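Local coordinates for protein beta-galactosidase/beta-glucuronidase (PDB 6MVF) that binds flavin mononucleotide and probably acts as a beta-glucuronidase of glycoside hydrolase family 2 in a human gut bacterium, at residues I166-D174 against R259-I270. Sequence-based numbering, arbitrary orientation.
With FMN (flavin mononucleotide), chain G.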
loop_
_atom_site.group_PDB
_atom_site.type_symbol
_atom_site.label_atom_id
_atom_site.label_comp_id
_atom_site.label_asym_id
_atom_site.label_seq_id
_atom_site.Cartn_x
_atom_site.Cartn_y
_atom_site.Cartn_z
ATOM N N ILE A 166 23.304 14.021 -0.702
ATOM C CA ILE A 166 22.554 15.044 0.026
ATOM C C ILE A 166 22.764 16.400 -0.652
ATOM O O ILE A 166 23.904 16.848 -0.833
ATOM C CB ILE A 166 22.949 15.104 1.512
ATOM C CG1 ILE A 166 22.749 13.734 2.172
ATOM C CG2 ILE A 166 22.132 16.181 2.225
ATOM C CD1 ILE A 166 23.194 13.662 3.621
ATOM N N SER A 167 21.663 17.050 -1.014
ATOM C CA SER A 167 21.654 18.381 -1.602
ATOM C C SER A 167 21.035 19.344 -0.593
ATOM O O SER A 167 19.921 19.102 -0.112
ATOM C CB SER A 167 20.855 18.365 -2.908
ATOM O OG SER A 167 20.698 19.658 -3.434
ATOM N N VAL A 168 21.753 20.416 -0.261
ATOM C CA VAL A 168 21.295 21.394 0.731
ATOM C C VAL A 168 21.649 22.795 0.263
ATOM O O VAL A 168 22.509 22.979 -0.609
ATOM C CB VAL A 168 21.907 21.141 2.128
ATOM C CG1 VAL A 168 21.335 19.859 2.778
ATOM C CG2 VAL A 168 23.426 21.114 2.052
ATOM N N PRO A 169 20.991 23.823 0.830
ATOM C CA PRO A 169 21.412 25.201 0.551
ATOM C C PRO A 169 22.716 25.515 1.256
ATOM O O PRO A 169 23.234 24.680 2.011
ATOM C CB PRO A 169 20.270 26.060 1.115
ATOM C CG PRO A 169 19.182 25.105 1.472
ATOM C CD PRO A 169 19.832 23.793 1.734
ATOM N N ASN A 170 23.232 26.730 1.035
ATOM C CA ASN A 170 24.512 27.113 1.626
ATOM C C ASN A 170 24.429 27.159 3.150
ATOM O O ASN A 170 25.344 26.705 3.839
ATOM C CB ASN A 170 24.973 28.457 1.055
ATOM C CG ASN A 170 26.340 28.861 1.564
ATOM O OD1 ASN A 170 27.333 28.171 1.316
ATOM N ND2 ASN A 170 26.401 29.972 2.289
ATOM N N ALA A 171 23.355 27.715 3.691
ATOM C CA ALA A 171 23.079 27.633 5.118
ATOM C C ALA A 171 22.216 26.397 5.362
ATOM O O ALA A 171 21.150 26.249 4.754
ATOM C CB ALA A 171 22.386 28.900 5.618
ATOM N N HIS A 172 22.682 25.515 6.247
ATOM C CA HIS A 172 22.094 24.200 6.453
ATOM C C HIS A 172 22.637 23.637 7.758
ATOM O O HIS A 172 23.738 23.984 8.185
ATOM C CB HIS A 172 22.415 23.244 5.290
ATOM C CG HIS A 172 23.871 22.903 5.162
ATOM N ND1 HIS A 172 24.720 23.561 4.296
ATOM C CD2 HIS A 172 24.626 21.963 5.780
ATOM C CE1 HIS A 172 25.934 23.046 4.390
ATOM N NE2 HIS A 172 25.901 22.068 5.280
ATOM N N PHE A 173 21.865 22.738 8.367
ATOM C CA PHE A 173 22.319 22.041 9.564
ATOM C C PHE A 173 23.544 21.170 9.276
ATOM O O PHE A 173 23.644 20.523 8.221
ATOM C CB PHE A 173 21.192 21.182 10.146
ATOM C CG PHE A 173 19.998 21.963 10.629
ATOM C CD1 PHE A 173 20.062 22.694 11.817
ATOM C CD2 PHE A 173 18.791 21.925 9.920
ATOM C CE1 PHE A 173 18.973 23.404 12.271
ATOM C CE2 PHE A 173 17.681 22.619 10.374
ATOM C CZ PHE A 173 17.771 23.366 11.551
ATOM N N ASP A 174 24.442 21.109 10.267
ATOM C CA ASP A 174 25.788 20.565 10.107
ATOM C C ASP A 174 25.759 19.116 9.645
ATOM O O ASP A 174 25.144 18.258 10.287
ATOM C CB ASP A 174 26.547 20.689 11.435
ATOM C CG ASP A 174 28.071 20.546 11.282
ATOM O OD1 ASP A 174 28.550 20.165 10.195
ATOM O OD2 ASP A 174 28.800 20.829 12.258
ATOM N N ARG A 259 13.886 23.528 12.215
ATOM C CA ARG A 259 13.779 24.172 10.911
ATOM C C ARG A 259 14.638 25.421 10.878
ATOM O O ARG A 259 14.410 26.343 11.667
ATOM C CB ARG A 259 12.339 24.553 10.592
ATOM C CG ARG A 259 11.559 23.457 9.947
ATOM C CD ARG A 259 10.234 23.973 9.394
ATOM N NE ARG A 259 9.376 22.835 9.094
ATOM C CZ ARG A 259 8.490 22.326 9.945
ATOM N NH1 ARG A 259 8.330 22.889 11.140
ATOM N NH2 ARG A 259 7.753 21.268 9.597
ATOM N N LEU A 260 15.588 25.458 9.938
ATOM C CA LEU A 260 16.356 26.658 9.644
ATOM C C LEU A 260 15.550 27.572 8.711
ATOM O O LEU A 260 15.266 27.212 7.561
ATOM C CB LEU A 260 17.698 26.271 9.028
ATOM C CG LEU A 260 18.713 27.408 8.840
ATOM C CD1 LEU A 260 19.131 28.042 10.176
ATOM C CD2 LEU A 260 19.909 26.899 8.071
ATOM N N GLN A 261 15.206 28.760 9.202
ATOM C CA GLN A 261 14.171 29.611 8.625
ATOM C C GLN A 261 14.752 30.954 8.206
ATOM O O GLN A 261 15.494 31.583 8.968
ATOM C CB GLN A 261 13.044 29.846 9.663
ATOM C CG GLN A 261 11.829 30.651 9.189
ATOM C CD GLN A 261 10.815 29.807 8.388
ATOM O OE1 GLN A 261 10.931 28.574 8.277
ATOM N NE2 GLN A 261 9.821 30.480 7.828
ATOM N N ARG A 262 14.397 31.420 7.015
ATOM C CA ARG A 262 14.632 32.813 6.643
ATOM C C ARG A 262 13.335 33.434 6.143
ATOM O O ARG A 262 12.707 32.899 5.228
ATOM C CB ARG A 262 15.721 32.943 5.577
ATOM C CG ARG A 262 16.040 34.395 5.303
ATOM C CD ARG A 262 16.552 34.594 3.927
ATOM N NE ARG A 262 18.004 34.552 3.905
ATOM C CZ ARG A 262 18.712 34.413 2.791
ATOM N NH1 ARG A 262 18.081 34.291 1.621
ATOM N NH2 ARG A 262 20.042 34.385 2.854
ATOM N N ASN A 263 12.933 34.557 6.738
ATOM C CA ASN A 263 11.669 35.199 6.384
ATOM C C ASN A 263 10.519 34.201 6.497
ATOM O O ASN A 263 10.306 33.638 7.576
ATOM C CB ASN A 263 11.747 35.797 4.984
ATOM C CG ASN A 263 12.760 36.931 4.880
ATOM O OD1 ASN A 263 13.751 36.814 4.184
ATOM N ND2 ASN A 263 12.498 38.033 5.555
ATOM N N ASN A 264 9.790 33.949 5.402
ATOM C CA ASN A 264 8.692 32.981 5.385
ATOM C C ASN A 264 9.066 31.699 4.634
ATOM O O ASN A 264 8.221 31.062 3.991
ATOM C CB ASN A 264 7.431 33.593 4.781
ATOM C CG ASN A 264 6.878 34.720 5.618
ATOM O OD1 ASN A 264 7.398 35.028 6.696
ATOM N ND2 ASN A 264 5.825 35.359 5.126
ATOM N N GLU A 265 10.326 31.284 4.752
ATOM C CA GLU A 265 10.897 30.204 3.958
ATOM C C GLU A 265 11.733 29.311 4.865
ATOM O O GLU A 265 12.587 29.805 5.604
ATOM C CB GLU A 265 11.784 30.786 2.846
ATOM C CG GLU A 265 11.598 30.248 1.463
ATOM C CD GLU A 265 12.230 31.171 0.403
ATOM O OE1 GLU A 265 11.696 32.285 0.164
ATOM O OE2 GLU A 265 13.273 30.791 -0.182
ATOM N N ALA A 266 11.516 28.004 4.798
ATOM C CA ALA A 266 12.416 27.072 5.465
ATOM C C ALA A 266 13.529 26.663 4.499
ATOM O O ALA A 266 13.260 26.202 3.384
ATOM C CB ALA A 266 11.666 25.840 5.986
ATOM N N PHE A 267 14.778 26.830 4.929
ATOM C CA PHE A 267 15.911 26.382 4.127
ATOM C C PHE A 267 16.286 24.940 4.443
ATOM O O PHE A 267 16.560 24.158 3.527
ATOM C CB PHE A 267 17.125 27.298 4.349
ATOM C CG PHE A 267 17.111 28.551 3.517
ATOM C CD1 PHE A 267 16.024 29.426 3.557
ATOM C CD2 PHE A 267 18.199 28.874 2.711
ATOM C CE1 PHE A 267 16.014 30.587 2.799
ATOM C CE2 PHE A 267 18.192 30.041 1.942
ATOM C CZ PHE A 267 17.102 30.895 1.985
ATOM N N ASP A 268 16.291 24.566 5.721
ATOM C CA ASP A 268 16.679 23.223 6.111
ATOM C C ASP A 268 15.749 22.708 7.209
ATOM O O ASP A 268 15.116 23.482 7.937
ATOM C CB ASP A 268 18.149 23.183 6.554
ATOM C CG ASP A 268 18.771 21.818 6.339
ATOM O OD1 ASP A 268 18.052 20.908 5.855
ATOM O OD2 ASP A 268 19.972 21.653 6.639
ATOM N N GLU A 269 15.671 21.377 7.318
ATOM C CA GLU A 269 14.789 20.726 8.285
ATOM C C GLU A 269 15.356 19.363 8.646
ATOM O O GLU A 269 15.585 18.535 7.759
ATOM C CB GLU A 269 13.374 20.590 7.718
ATOM C CG GLU A 269 12.370 19.808 8.568
ATOM C CD GLU A 269 11.005 19.668 7.854
ATOM O OE1 GLU A 269 10.103 20.525 8.096
ATOM O OE2 GLU A 269 10.859 18.710 7.031
ATOM N N ILE A 270 15.586 19.138 9.942
ATOM C CA ILE A 270 16.005 17.846 10.461
ATOM C C ILE A 270 15.122 17.489 11.651
ATOM O O ILE A 270 14.449 18.339 12.238
ATOM C CB ILE A 270 17.486 17.823 10.870
ATOM C CG1 ILE A 270 17.733 18.834 11.987
ATOM C CG2 ILE A 270 18.376 18.074 9.666
ATOM C CD1 ILE A 270 19.166 18.868 12.452
HETATM N N1 FMN G . 29.502 20.233 16.937
HETATM C C2 FMN G . 29.234 20.535 15.664
HETATM O O2 FMN G . 29.808 21.464 15.092
HETATM N N3 FMN G . 28.369 19.862 14.938
HETATM C C4 FMN G . 27.688 18.860 15.400
HETATM O O4 FMN G . 26.887 18.241 14.719
HETATM C C4A FMN G . 27.908 18.492 16.756
HETATM N N5 FMN G . 27.237 17.476 17.219
HETATM C C5A FMN G . 27.392 17.077 18.465
HETATM C C6 FMN G . 26.662 16.009 18.919
HETATM C C7 FMN G . 26.798 15.588 20.193
HETATM C C7M FMN G . 26.010 14.433 20.673
HETATM C C8 FMN G . 27.744 16.262 21.074
HETATM C C8M FMN G . 27.915 15.792 22.475
HETATM C C9 FMN G . 28.472 17.337 20.612
HETATM C C9A FMN G . 28.327 17.780 19.334
HETATM N N10 FMN G . 29.082 18.841 18.856
HETATM C C10 FMN G . 28.877 19.234 17.535
HETATM C "C1'" FMN G . 29.962 19.498 19.813
HETATM C "C2'" FMN G . 31.466 19.498 19.681
HETATM O "O2'" FMN G . 31.809 18.308 20.343
HETATM C "C3'" FMN G . 32.133 20.608 20.463
HETATM O "O3'" FMN G . 31.191 21.622 20.738
HETATM C "C4'" FMN G . 33.258 21.306 19.733
HETATM O "O4'" FMN G . 32.808 21.496 18.400
HETATM C "C5'" FMN G . 34.598 20.571 19.781
HETATM O "O5'" FMN G . 34.804 19.791 18.617
HETATM P P FMN G . 35.905 18.657 18.494
HETATM O O1P FMN G . 36.247 18.722 17.059
HETATM O O2P FMN G . 36.989 19.063 19.448
HETATM O O3P FMN G . 35.326 17.345 18.900
#
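A classic beta bulge in the hairpin 259-270, where Phe-267 and Asp-268 both face Leu-260, meets the linker that carries the chain from strand 163-168 into 172-173, just before FMN-binding Asp-174. The bulge is evidenced by Leu-260 O, which accepts Phe-267 N at 2.7 Å and, weakly, Asp-268 N. From it the Asp-268 carboxylate reaches across: OD2 takes Phe-173 N at 2.8 Å (146° at the hydrogen) on its anti side, while OD1 accepts Glu-269 N. Arg-25 forms a salt bridge to the same OD2, and an alanine in place of Asp-268 would probably leave Phe-173 N and the Arg-25 guanidinium without this shared acceptor. With CG anti to its carbonyl carbon (chi1 -64°), the Phe-173 ring lies against the hairpin; Ile-270 CD1 makes a CH-pi contact over one face, 4.0 Å from the centroid, and Phe-173 CZ packs 3.8 Å from Leu-260 CB. His-172 ND1 donates to Pro-169 O at 2.9 Å. Directly after Phe-173, Asp-174 OD2 accepts FMN N3 at 2.9 Å. Strand 172-173 pairs with 195-204, Val-212 of strand 211-217 touches both Phe-173 and Leu-260, and the hairpin's Glu-265 forms a salt bridge to Arg-551 of the second subunit.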